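Local coordinates for membrane protein (Acinetobacter baumannii AB307-0294, PDB 5DL5) that forms an outer-membrane beta-barrel of the OprD porin family that probably admits small solutes, including antibiotics, at residues 253-258 / 271-276. Sequence-based numbering, arbitrary orientation.
Sequences YSATGT and EEKTNN
Two hydrogen bonds from the ammonium group of K273 tie this contact together, both to backbone carbonyls of the loop 253-258. K273 NZ lies 2.8 Å from T256 O, in the carbonyl plane at a C=O...N angle of 151°. The bond from K273 NZ to T258 O is shorter, 2.5 Å, but less well aimed: the donor stands above the carbonyl plane, 46° out of it. The two acceptors flank G257, so the loop curls around the amine; the positive phi of G257 belongs to this turn. Within its own segment, E271 OE2 forms a salt bridge with K273 NZ at 3.6 Å, and probably offsets the lysine's charge.

The apolar contact is looser. The K273 chain bends at chi2 (-65°), then runs extended, and its CG passes 4.1 Å from A255 CB. Separately, the E271 side chain crosses that of T258 at about a right angle, bringing carboxylate OE1 within 3.3 Å of methyl CG2 of T258, a close van der Waals approach.

Both segments belong to the long connection between the paired antiparallel barrel strands 233-246 and 273-286, which includes helix 263-266, whose Y263 hydroxyl bonds to A255 N. K273, opening the second strand and pairing through its backbone with F246, ties this loop to the barrel rim, while N329 holds the T256 hydroxyl.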
loop_
_atom_site.group_PDB
_atom_site.type_symbol
_atom_site.label_atom_id
_atom_site.label_comp_id
_atom_site.label_asym_id
_atom_site.label_seq_id
_atom_site.Cartn_x
_atom_site.Cartn_y
_atom_site.Cartn_z
ATOM N N TYR A 253 6.319 -14.771 10.173
ATOM C CA TYR A 253 7.345 -15.625 9.534
ATOM C C TYR A 253 8.743 -15.261 10.083
ATOM O O TYR A 253 9.557 -16.136 10.135
ATOM C CB TYR A 253 7.316 -15.564 8.054
ATOM C CG TYR A 253 7.412 -14.155 7.517
ATOM C CD1 TYR A 253 6.283 -13.402 7.370
ATOM C CD2 TYR A 253 8.708 -13.525 7.166
ATOM C CE1 TYR A 253 6.321 -12.100 6.849
ATOM C CE2 TYR A 253 8.771 -12.188 6.689
ATOM C CZ TYR A 253 7.541 -11.512 6.495
ATOM O OH TYR A 253 7.428 -10.184 6.077
ATOM N N SER A 254 9.031 -14.050 10.551
ATOM C CA SER A 254 10.456 -13.680 10.964
ATOM C C SER A 254 10.653 -13.716 12.489
ATOM O O SER A 254 11.593 -13.178 12.982
ATOM C CB SER A 254 10.735 -12.277 10.323
ATOM O OG SER A 254 9.898 -11.293 10.930
ATOM N N ALA A 255 9.772 -14.349 13.287
ATOM C CA ALA A 255 9.838 -14.215 14.747
ATOM C C ALA A 255 11.087 -14.836 15.264
ATOM O O ALA A 255 11.564 -15.783 14.648
ATOM C CB ALA A 255 8.691 -14.905 15.452
ATOM N N THR A 256 11.626 -14.287 16.365
ATOM C CA THR A 256 12.775 -14.974 17.082
ATOM C C THR A 256 12.354 -15.199 18.487
ATOM O O THR A 256 11.214 -14.846 18.874
ATOM C CB THR A 256 14.069 -14.118 17.028
ATOM O OG1 THR A 256 13.785 -12.733 17.342
ATOM C CG2 THR A 256 14.597 -14.181 15.639
ATOM N N GLY A 257 13.255 -15.789 19.265
ATOM C CA GLY A 257 12.938 -16.190 20.602
ATOM C C GLY A 257 12.021 -17.384 20.649
ATOM O O GLY A 257 12.064 -18.206 19.740
ATOM N N THR A 258 11.276 -17.516 21.768
ATOM C CA THR A 258 10.430 -18.700 22.004
ATOM C C THR A 258 9.298 -18.714 20.918
ATOM O O THR A 258 8.486 -17.748 20.885
ATOM C CB THR A 258 9.777 -18.673 23.415
ATOM O OG1 THR A 258 10.785 -18.615 24.463
ATOM C CG2 THR A 258 8.800 -19.924 23.644
ATOM N N GLU A 271 3.042 -17.370 20.952
ATOM C CA GLU A 271 3.031 -16.313 21.955
ATOM C C GLU A 271 3.132 -14.976 21.263
ATOM O O GLU A 271 3.386 -14.935 20.030
ATOM C CB GLU A 271 4.167 -16.463 22.948
ATOM C CG GLU A 271 5.531 -16.296 22.363
ATOM C CD GLU A 271 6.620 -16.598 23.420
ATOM O OE1 GLU A 271 6.512 -17.640 24.101
ATOM O OE2 GLU A 271 7.588 -15.781 23.537
ATOM N N GLU A 272 2.847 -13.915 22.030
ATOM C CA GLU A 272 2.814 -12.555 21.477
ATOM C C GLU A 272 4.258 -12.211 20.977
ATOM O O GLU A 272 5.269 -12.713 21.518
ATOM C CB GLU A 272 2.239 -11.548 22.501
ATOM C CG GLU A 272 0.787 -11.877 22.853
ATOM C CD GLU A 272 -0.004 -10.730 23.444
ATOM O OE1 GLU A 272 0.438 -10.080 24.416
ATOM O OE2 GLU A 272 -1.126 -10.479 22.938
ATOM N N LYS A 273 4.334 -11.456 19.907
ATOM C CA LYS A 273 5.604 -10.959 19.359
ATOM C C LYS A 273 5.349 -9.493 19.040
ATOM O O LYS A 273 4.205 -9.119 18.737
ATOM C CB LYS A 273 5.971 -11.762 18.114
ATOM C CG LYS A 273 6.287 -13.245 18.291
ATOM C CD LYS A 273 7.559 -13.540 19.136
ATOM C CE LYS A 273 7.636 -15.033 19.438
ATOM N NZ LYS A 273 8.850 -15.339 20.203
ATOM N N THR A 274 6.381 -8.685 19.209
ATOM C CA THR A 274 6.307 -7.261 19.084
ATOM C C THR A 274 7.355 -6.769 18.131
ATOM O O THR A 274 8.517 -7.203 18.189
ATOM C CB THR A 274 6.515 -6.639 20.483
ATOM O OG1 THR A 274 5.336 -6.871 21.227
ATOM C CG2 THR A 274 6.636 -5.052 20.422
ATOM N N ASN A 275 6.951 -5.822 17.302
ATOM C CA ASN A 275 7.828 -5.137 16.333
ATOM C C ASN A 275 7.639 -3.686 16.593
ATOM O O ASN A 275 6.496 -3.240 16.747
ATOM C CB ASN A 275 7.344 -5.320 14.917
ATOM C CG ASN A 275 8.165 -4.584 13.885
ATOM O OD1 ASN A 275 7.702 -3.557 13.329
ATOM N ND2 ASN A 275 9.403 -5.087 13.615
ATOM N N ASN A 276 8.722 -2.949 16.626
ATOM C CA ASN A 276 8.715 -1.500 16.311
ATOM C C ASN A 276 9.564 -1.243 15.028
ATOM O O ASN A 276 10.665 -1.754 14.881
ATOM C CB ASN A 276 9.310 -0.666 17.450
ATOM C CG ASN A 276 8.539 -0.861 18.731
ATOM O OD1 ASN A 276 7.429 -0.417 18.850
ATOM N ND2 ASN A 276 9.045 -1.632 19.605
#